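ApaG protein (PDB 3NRF) is of unknown function; it is named as an ApaG protein but belongs to the DUF4354 family of the MPT63-MPB63 clan. Local coordinates at residues F26-F31 and D83-S88; I43-S48 and V99-R104. One frame throughout, in Å; residues are numbered along the deposited sequence. Where two conformers were deposited one is given.

Contact 1: F26-F31 and D83-S88; sequences FRTQAF and DAIFAS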
ATOM      1  N   PHE B  26      18.150  -2.515   7.605  1.00 14.10           N
ATOM      2  CA  PHE B  26      17.520  -3.324   6.578  1.00 13.90           C
ATOM      3  C   PHE B  26      16.013  -3.092   6.510  1.00 12.17           C
ATOM      4  O   PHE B  26      15.409  -2.639   7.455  1.00 12.41           O
ATOM      5  CB  PHE B  26      17.908  -4.803   6.662  1.00 14.95           C
ATOM      6  CG  PHE B  26      17.500  -5.514   7.893  1.00 14.23           C
ATOM      7  CD1 PHE B  26      16.275  -6.143   7.989  1.00 18.07           C
ATOM      8  CD2 PHE B  26      18.421  -5.708   8.945  1.00 16.94           C
ATOM      9  CE1 PHE B  26      15.931  -6.862   9.137  1.00 17.16           C
ATOM     10  CE2 PHE B  26      18.077  -6.436  10.070  1.00 19.03           C
ATOM     11  CZ  PHE B  26      16.818  -7.004  10.180  1.00 19.15           C
ATOM     12  N   ARG B  27      15.482  -3.325   5.323  1.00 13.29           N
ATOM     13  CA  ARG B  27      14.049  -3.236   5.046  1.00 11.91           C
ATOM     14  C   ARG B  27      13.473  -4.631   5.122  1.00 15.80           C
ATOM     15  O   ARG B  27      14.193  -5.623   4.818  1.00 12.87           O
ATOM     16  CB  ARG B  27      13.795  -2.645   3.670  1.00 14.06           C
ATOM     17  CG  ARG B  27      13.924  -1.157   3.592  1.00 16.10           C
ATOM     18  CD  ARG B  27      15.359  -0.630   3.759  1.00 15.80           C
ATOM     19  NE  ARG B  27      15.398   0.813   3.514  1.00 17.67           N
ATOM     20  CZ  ARG B  27      16.508   1.551   3.532  1.00 15.98           C
ATOM     21  NH1 ARG B  27      17.672   0.952   3.778  1.00 17.21           N
ATOM     22  NH2 ARG B  27      16.427   2.847   3.309  1.00 18.26           N
ATOM     23  N   THR B  28      12.226  -4.740   5.582  1.00 12.86           N
ATOM     24  CA  THR B  28      11.576  -6.035   5.740  1.00 15.06           C
ATOM     25  C   THR B  28      10.278  -6.112   4.961  1.00 15.76           C
ATOM     26  O   THR B  28       9.590  -5.104   4.795  1.00 14.36           O
ATOM     27  CB  THR B  28      11.263  -6.363   7.202  1.00 16.30           C
ATOM     28  OG1 THR B  28      10.394  -5.348   7.735  1.00 16.85           O
ATOM     29  CG2 THR B  28      12.564  -6.434   8.031  1.00 16.37           C
ATOM     30  N   GLN B  29       9.996  -7.295   4.419  1.00 13.20           N
ATOM     31  CA  GLN B  29       8.726  -7.568   3.734  1.00 14.58           C
ATOM     32  C   GLN B  29       8.155  -8.859   4.320  1.00 13.58           C
ATOM     33  O   GLN B  29       8.767  -9.921   4.223  1.00 14.27           O
ATOM     34  CB  GLN B  29       8.910  -7.741   2.221  1.00 14.42           C
ATOM     35  CG  GLN B  29       7.616  -8.140   1.502  1.00 14.93           C
ATOM     36  CD  GLN B  29       6.554  -7.065   1.560  1.00 15.77           C
ATOM     37  OE1 GLN B  29       6.737  -5.961   1.043  1.00 19.03           O
ATOM     38  NE2 GLN B  29       5.424  -7.403   2.205  1.00 15.63           N
ATOM     39  N   ALA B  30       6.955  -8.783   4.906  1.00 15.21           N
ATOM     40  CA  ALA B  30       6.305  -9.930   5.472  1.00 15.57           C
ATOM     41  C   ALA B  30       5.390 -10.574   4.467  1.00 13.32           C
ATOM     42  O   ALA B  30       4.895  -9.902   3.578  1.00 15.42           O
ATOM     43  CB  ALA B  30       5.481  -9.533   6.729  1.00 16.10           C
ATOM     44  N   PHE B  31       5.215 -11.881   4.630  1.00 14.30           N
ATOM     45  CA  PHE B  31       4.277 -12.654   3.881  1.00 16.03           C
ATOM     46  C   PHE B  31       3.559 -13.620   4.807  1.00 18.74           C
ATOM     47  O   PHE B  31       4.154 -14.143   5.767  1.00 18.62           O
ATOM     48  CB  PHE B  31       4.965 -13.549   2.840  1.00 17.28           C
ATOM     49  CG  PHE B  31       5.663 -12.804   1.726  1.00 15.73           C
ATOM     50  CD1 PHE B  31       6.935 -12.269   1.933  1.00 15.31           C
ATOM     51  CD2 PHE B  31       5.101 -12.699   0.497  1.00 17.93           C
ATOM     52  CE1 PHE B  31       7.597 -11.634   0.910  1.00 14.88           C
ATOM     53  CE2 PHE B  31       5.772 -12.024  -0.534  1.00 17.48           C
ATOM     54  CZ  PHE B  31       7.003 -11.512  -0.311  1.00 17.13           C
ATOM     55  N   ASP B  83       3.483 -16.811   9.234  1.00 18.88           N
ATOM     56  CA  ASP B  83       4.167 -15.645   8.665  1.00 18.66           C
ATOM     57  C   ASP B  83       5.656 -15.851   8.514  1.00 17.61           C
ATOM     58  O   ASP B  83       6.279 -16.600   9.269  1.00 17.90           O
ATOM     59  CB  ASP B  83       3.922 -14.438   9.537  1.00 20.63           C
ATOM     60  CG  ASP B  83       2.433 -14.130   9.629  1.00 22.57           C
ATOM     61  OD1 ASP B  83       1.830 -13.862   8.573  1.00 25.65           O
ATOM     62  OD2 ASP B  83       1.866 -14.199  10.734  1.00 31.49           O
ATOM     63  N   ALA B  84       6.208 -15.204   7.496  1.00 17.48           N
ATOM     64  CA  ALA B  84       7.634 -15.272   7.190  1.00 18.67           C
ATOM     65  C   ALA B  84       8.063 -13.872   6.801  1.00 16.01           C
ATOM     66  O   ALA B  84       7.333 -13.180   6.044  1.00 16.92           O
ATOM     67  CB  ALA B  84       7.884 -16.243   6.040  1.00 19.23           C
ATOM     68  N   ILE B  85       9.182 -13.396   7.323  1.00 14.77           N
ATOM     69  CA  ILE B  85       9.627 -12.037   7.024  1.00 12.36           C
ATOM     70  C   ILE B  85      11.012 -12.066   6.387  1.00 13.64           C
ATOM     71  O   ILE B  85      11.939 -12.648   6.977  1.00 14.38           O
ATOM     72  CB  ILE B  85       9.668 -11.124   8.296  1.00 15.50           C
ATOM     73  CG1 ILE B  85       8.306 -11.035   8.948  1.00 20.37           C
ATOM     74  CG2 ILE B  85      10.111  -9.751   7.932  1.00 15.29           C
ATOM     75  CD1 ILE B  85       8.309 -10.155  10.229  1.00 21.68           C
ATOM     76  N   PHE B  86      11.136 -11.461   5.218  1.00 13.38           N
ATOM     77  CA  PHE B  86      12.357 -11.396   4.449  1.00 11.88           C
ATOM     78  C   PHE B  86      12.944 -10.015   4.479  1.00 14.62           C
ATOM     79  O   PHE B  86      12.234  -9.025   4.717  1.00 14.94           O
ATOM     80  CB  PHE B  86      12.145 -11.884   3.001  1.00 12.37           C
ATOM     81  CG  PHE B  86      11.570 -13.284   2.905  1.00 15.26           C
ATOM     82  CD1 PHE B  86      10.197 -13.478   2.958  1.00 15.57           C
ATOM     83  CD2 PHE B  86      12.399 -14.419   2.814  1.00 16.94           C
ATOM     84  CE1 PHE B  86       9.645 -14.735   2.893  1.00 16.51           C
ATOM     85  CE2 PHE B  86      11.830 -15.691   2.754  1.00 17.05           C
ATOM     86  CZ  PHE B  86      10.452 -15.838   2.782  1.00 16.53           C
ATOM     87  N   ALA B  87      14.223  -9.917   4.152  1.00 15.81           N
ATOM     88  CA  ALA B  87      14.959  -8.646   4.273  1.00 14.42           C
ATOM     89  C   ALA B  87      15.942  -8.360   3.153  1.00 15.12           C
ATOM     90  O   ALA B  87      16.432  -9.255   2.457  1.00 15.67           O
ATOM     91  CB  ALA B  87      15.757  -8.654   5.614  1.00 14.79           C
ATOM     92  N   SER B  88      16.192  -7.083   2.972  1.00 14.50           N
ATOM     93  CA  SER B  88      17.237  -6.550   2.094  1.00 13.60           C
ATOM     94  C   SER B  88      17.784  -5.288   2.728  1.00 15.27           C
ATOM     95  O   SER B  88      17.083  -4.647   3.509  1.00 14.04           O
ATOM     96  CB  SER B  88      16.743  -6.241   0.692  1.00 14.01           C
ATOM     97  OG  SER B  88      15.677  -5.306   0.669  1.00 16.54           O
TER

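Contact 2: I43-S48 and V99-R104; sequences ISLKNS and VRLSDR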
ATOM      1  N   ILE B  43       6.768 -35.836   2.876  1.00 37.99           N
ATOM      2  CA  ILE B  43       7.914 -35.147   2.275  1.00 32.02           C
ATOM      3  C   ILE B  43       8.744 -34.456   3.348  1.00 34.90           C
ATOM      4  O   ILE B  43       8.199 -33.740   4.187  1.00 28.22           O
ATOM      5  CB  ILE B  43       7.408 -34.106   1.193  1.00 33.60           C
ATOM      6  CG1 ILE B  43       6.711 -34.834   0.032  1.00 37.95           C
ATOM      7  CG2 ILE B  43       8.548 -33.248   0.631  1.00 34.58           C
ATOM      8  CD1 ILE B  43       6.103 -33.909  -1.056  1.00 38.10           C
ATOM      9  N   SER B  44      10.056 -34.721   3.374  1.00 31.62           N
ATOM     10  CA  SER B  44      10.946 -34.050   4.316  1.00 34.64           C
ATOM     11  C   SER B  44      11.231 -32.639   3.840  1.00 30.67           C
ATOM     12  O   SER B  44      11.464 -32.415   2.654  1.00 32.21           O
ATOM     13  CB  SER B  44      12.294 -34.773   4.464  1.00 26.82           C
ATOM     14  OG  SER B  44      13.104 -34.075   5.403  1.00 33.13           O
ATOM     15  N   LEU B  45      11.212 -31.700   4.781  1.00 29.17           N
ATOM     16  CA  LEU B  45      11.585 -30.308   4.517  1.00 25.86           C
ATOM     17  C   LEU B  45      12.849 -29.969   5.312  1.00 33.23           C
ATOM     18  O   LEU B  45      13.242 -28.805   5.425  1.00 31.19           O
ATOM     19  CB  LEU B  45      10.446 -29.370   4.929  1.00 33.49           C
ATOM     20  CG  LEU B  45       9.119 -29.490   4.167  1.00 36.91           C
ATOM     21  CD1 LEU B  45       8.088 -28.571   4.783  1.00 36.54           C
ATOM     22  CD2 LEU B  45       9.290 -29.196   2.694  1.00 37.08           C
ATOM     23  N   LYS B  46      13.511 -31.001   5.833  1.00 29.05           N
ATOM     24  CA  LYS B  46      14.657 -30.825   6.721  1.00 34.96           C
ATOM     25  C   LYS B  46      15.757 -30.013   6.059  1.00 31.62           C
ATOM     26  O   LYS B  46      16.314 -29.125   6.672  1.00 33.10           O
ATOM     27  CB  LYS B  46      15.218 -32.189   7.168  1.00 40.62           C
ATOM     28  CG  LYS B  46      16.251 -32.100   8.308  1.00 44.88           C
ATOM     29  CD  LYS B  46      16.846 -33.482   8.709  1.00 47.22           C
ATOM     30  CE  LYS B  46      15.813 -34.397   9.385  1.00 49.59           C
ATOM     31  NZ  LYS B  46      15.300 -33.839  10.684  1.00 50.16           N
ATOM     32  N   ASN B  47      16.081 -30.349   4.814  1.00 33.51           N
ATOM     33  CA  ASN B  47      17.158 -29.641   4.113  1.00 43.48           C
ATOM     34  C   ASN B  47      16.675 -28.507   3.215  1.00 32.27           C
ATOM     35  O   ASN B  47      17.392 -28.086   2.320  1.00 32.97           O
ATOM     36  CB  ASN B  47      17.976 -30.663   3.321  1.00 43.55           C
ATOM     37  CG  ASN B  47      18.600 -31.700   4.223  1.00 48.45           C
ATOM     38  OD1 ASN B  47      19.049 -31.386   5.336  1.00 50.19           O
ATOM     39  ND2 ASN B  47      18.626 -32.943   3.759  1.00 50.25           N
ATOM     40  N   SER B  48      15.475 -27.998   3.500  1.00 24.94           N
ATOM     41  CA  SER B  48      14.834 -26.947   2.709  1.00 19.57           C
ATOM     42  C   SER B  48      14.576 -25.661   3.523  1.00 25.28           C
ATOM     43  O   SER B  48      14.531 -25.663   4.755  1.00 24.37           O
ATOM     44  CB  SER B  48      13.480 -27.425   2.202  1.00 28.57           C
ATOM     45  OG  SER B  48      13.591 -28.593   1.403  1.00 33.02           O
ATOM     46  N   VAL B  99       7.500 -16.493  -3.331  1.00 15.29           N
ATOM     47  CA  VAL B  99       8.022 -17.267  -2.213  1.00 13.22           C
ATOM     48  C   VAL B  99       8.068 -18.716  -2.710  1.00 15.44           C
ATOM     49  O   VAL B  99       7.093 -19.294  -3.236  1.00 14.63           O
ATOM     50  CB  VAL B  99       7.217 -17.128  -0.914  1.00 13.60           C
ATOM     51  CG1 VAL B  99       7.849 -17.935   0.173  1.00 16.22           C
ATOM     52  CG2 VAL B  99       7.183 -15.644  -0.525  1.00 18.49           C
ATOM     53  N   ARG B 100       9.226 -19.321  -2.549  1.00 14.51           N
ATOM     54  CA  ARG B 100       9.414 -20.692  -2.976  0.67 18.05           C
ATOM     55  C   ARG B 100      10.324 -21.448  -2.015  1.00 16.93           C
ATOM     56  O   ARG B 100      10.910 -20.873  -1.072  1.00 19.36           O
ATOM     57  CB  ARG B 100       9.916 -20.759  -4.446  0.67 25.42           C
ATOM     58  CG  ARG B 100      11.137 -19.919  -4.830  0.67 27.95           C
ATOM     59  CD  ARG B 100      11.499 -20.126  -6.334  0.67 27.12           C
ATOM     60  NE  ARG B 100      11.930 -21.491  -6.601  0.67 31.21           N
ATOM     61  CZ  ARG B 100      12.085 -22.059  -7.805  0.67 29.06           C
ATOM     62  NH1 ARG B 100      11.813 -21.399  -8.938  0.67 25.70           N
ATOM     63  NH2 ARG B 100      12.496 -23.320  -7.863  0.67 25.92           N
ATOM     64  N   LEU B 101      10.413 -22.744  -2.242  1.00 18.19           N
ATOM     65  CA  LEU B 101      11.291 -23.584  -1.446  1.00 17.55           C
ATOM     66  C   LEU B 101      12.640 -23.714  -2.189  1.00 21.36           C
ATOM     67  O   LEU B 101      12.701 -23.638  -3.423  1.00 22.25           O
ATOM     68  CB  LEU B 101      10.673 -24.932  -1.222  1.00 21.76           C
ATOM     69  CG  LEU B 101       9.563 -25.021  -0.177  1.00 21.12           C
ATOM     70  CD1 LEU B 101       8.919 -26.391  -0.308  1.00 25.22           C
ATOM     71  CD2 LEU B 101      10.080 -24.824   1.263  1.00 24.49           C
ATOM     72  N   SER B 102      13.713 -23.855  -1.401  1.00 18.57           N
ATOM     73  CA  SER B 102      15.071 -24.005  -1.915  1.00 17.68           C
ATOM     74  C   SER B 102      15.803 -24.942  -0.967  1.00 15.06           C
ATOM     75  O   SER B 102      15.440 -25.073   0.213  1.00 16.46           O
ATOM     76  CB  SER B 102      15.814 -22.676  -1.902  1.00 23.32           C
ATOM     77  OG  SER B 102      17.171 -22.867  -2.336  1.00 20.10           O
ATOM     78  N   ASP B 103      16.856 -25.556  -1.473  1.00 16.76           N
ATOM     79  CA  ASP B 103      17.749 -26.323  -0.631  1.00 17.32           C
ATOM     80  C   ASP B 103      19.074 -25.563  -0.426  1.00 18.08           C
ATOM     81  O   ASP B 103      20.042 -26.122   0.110  1.00 21.71           O
ATOM     82  CB  ASP B 103      17.987 -27.731  -1.175  1.00 20.01           C
ATOM     83  CG  ASP B 103      18.801 -27.758  -2.477  1.00 17.33           C
ATOM     84  OD1 ASP B 103      18.959 -26.670  -3.094  1.00 17.97           O
ATOM     85  OD2 ASP B 103      19.262 -28.856  -2.829  1.00 19.04           O
ATOM     86  N   ARG B 104      19.129 -24.294  -0.794  1.00 18.50           N
ATOM     87  CA  ARG B 104      20.348 -23.458  -0.652  1.00 20.95           C
ATOM     88  C   ARG B 104      20.097 -22.538   0.523  1.00 26.89           C
ATOM     89  O   ARG B 104      19.610 -21.437   0.359  1.00 23.55           O
ATOM     90  CB  ARG B 104      20.608 -22.695  -1.931  1.00 18.93           C
ATOM     91  CG  ARG B 104      20.842 -23.648  -3.128  1.00 19.31           C
ATOM     92  CD  ARG B 104      21.314 -22.947  -4.423  1.00 22.06           C
ATOM     93  NE  ARG B 104      22.713 -22.502  -4.310  1.00 19.34           N
ATOM     94  CZ  ARG B 104      23.753 -23.328  -4.406  1.00 25.07           C
ATOM     95  NH1 ARG B 104      23.558 -24.606  -4.644  1.00 25.00           N
ATOM     96  NH2 ARG B 104      25.003 -22.867  -4.283  1.00 27.18           N
TER
HETATM   97  O   HOH W   1      19.949 -27.479   2.333  1.00 37.00           O

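Contact 1: F26-F31 and D83-S88
R27, Q29 and F31 pair with S88, F86 and A84 as the hydrogen-bonded pairs in the antiparallel pairing of strands 24-37 and 79-88, adjacent inner strands of the six-stranded antiparallel sheet. Each pair satisfies both its amides and both its carbonyls. R27 N gives S88 O a 2.8 Å bond, while F86 N reaches Q29 O at 3.0 Å. Four of these carbonyls, those of R27, F31, A84 and F86, also take a CA-H...O contact, such as T28 CA to F86 O at 3.2 Å.

The polar side chains look beyond the two strands. R27 NH1 bonds E89 O and its NE bonds S97 OG of the second subunit; S88 OG meets D90 O and V93 N; D83 OD2 forms a salt bridge with K32. Q29 NE2 donates in the carbonyl plane to a lone pair of A30 O at 2.9 Å and also to G14 O, while K16 NZ binds its OE1.

On the face of T28 and A30, A87 CB touches F26 CD1 and I85 CG2 meets T28 CB. On the other face the F31 and F86 rings, planes 78° apart, touch through their CD1 atoms at 3.6 Å.

Contact 2: I43-S48 and V99-R104
A type I beta turn from L45 to S48 leads out of the short strand 43-44 and comes up against the end of strand 98-102, an outermost strand of the six-stranded sheet in this chain. S48 N closes the turn on L45 O, and S44 OG begins an ST turn by accepting K46 N at 3.1 Å. The other segment has a matching ST turn where its strand ends: S102 OG accepts R104 N at 2.9 Å.

Across the contact the two backbones meet through carbon-bound hydrogens and water. S48 CA approaches S102 O at 3.2 Å, and D103 CA approaches N47 O at 3.5 Å, a reciprocal pair of CA-H...O contacts. A water donates to N47 O and to D103 O, both at 2.6 Å, and so joins two carbonyls that could not bond each other directly. N47 O therefore receives both the water and the D103 CA-H, with D103 CB lying alongside at 3.6 Å.

The apolar part is small. The CB of L101 is directed at segment 43-48; L45 starts off to one side, and its CD2 closes the gap. Both leucines hold CG beside the backbone N (chi1 -64° in L45 and -77° in L101). Their side chains cross at about a right angle. L35 on strand 24-37 packs on L45, while L50, V7 and V9 pack on L101, so the pair is surrounded by side chains of strands 7-21, 24-37 and 49-53.

S102 is also paired through its backbone with C49, which follows the turn and forms a disulfide with C105 just beyond R104. The leucines themselves touch by single methyls, L45 CD2 to L101 CD1, at 4.1 Å.

Overall arrangement
Contact 1 is buried between two inner strands of the six-stranded sheet; contact 2 lies at the surface, where an outermost strand ends. Their centres are 18 Å apart, on opposite sides of the chain's centre, and their segments alternate along the sequence. They nevertheless touch through V99, which takes no part in bridging 43-48 to 99-104: its CG2 lies 3.7 Å from F31 CD2, and its CG1 lies 4.2 Å from F86 CZ. The aromatic pair of contact 1 thus packs against the start of segment 99-104. A (4R)-2-methylpentane-2,4-diol molecule about 4 Å from the I85 side chain and a cacodylate about 3 Å from that of S102 probably come from the crystallisation liquor.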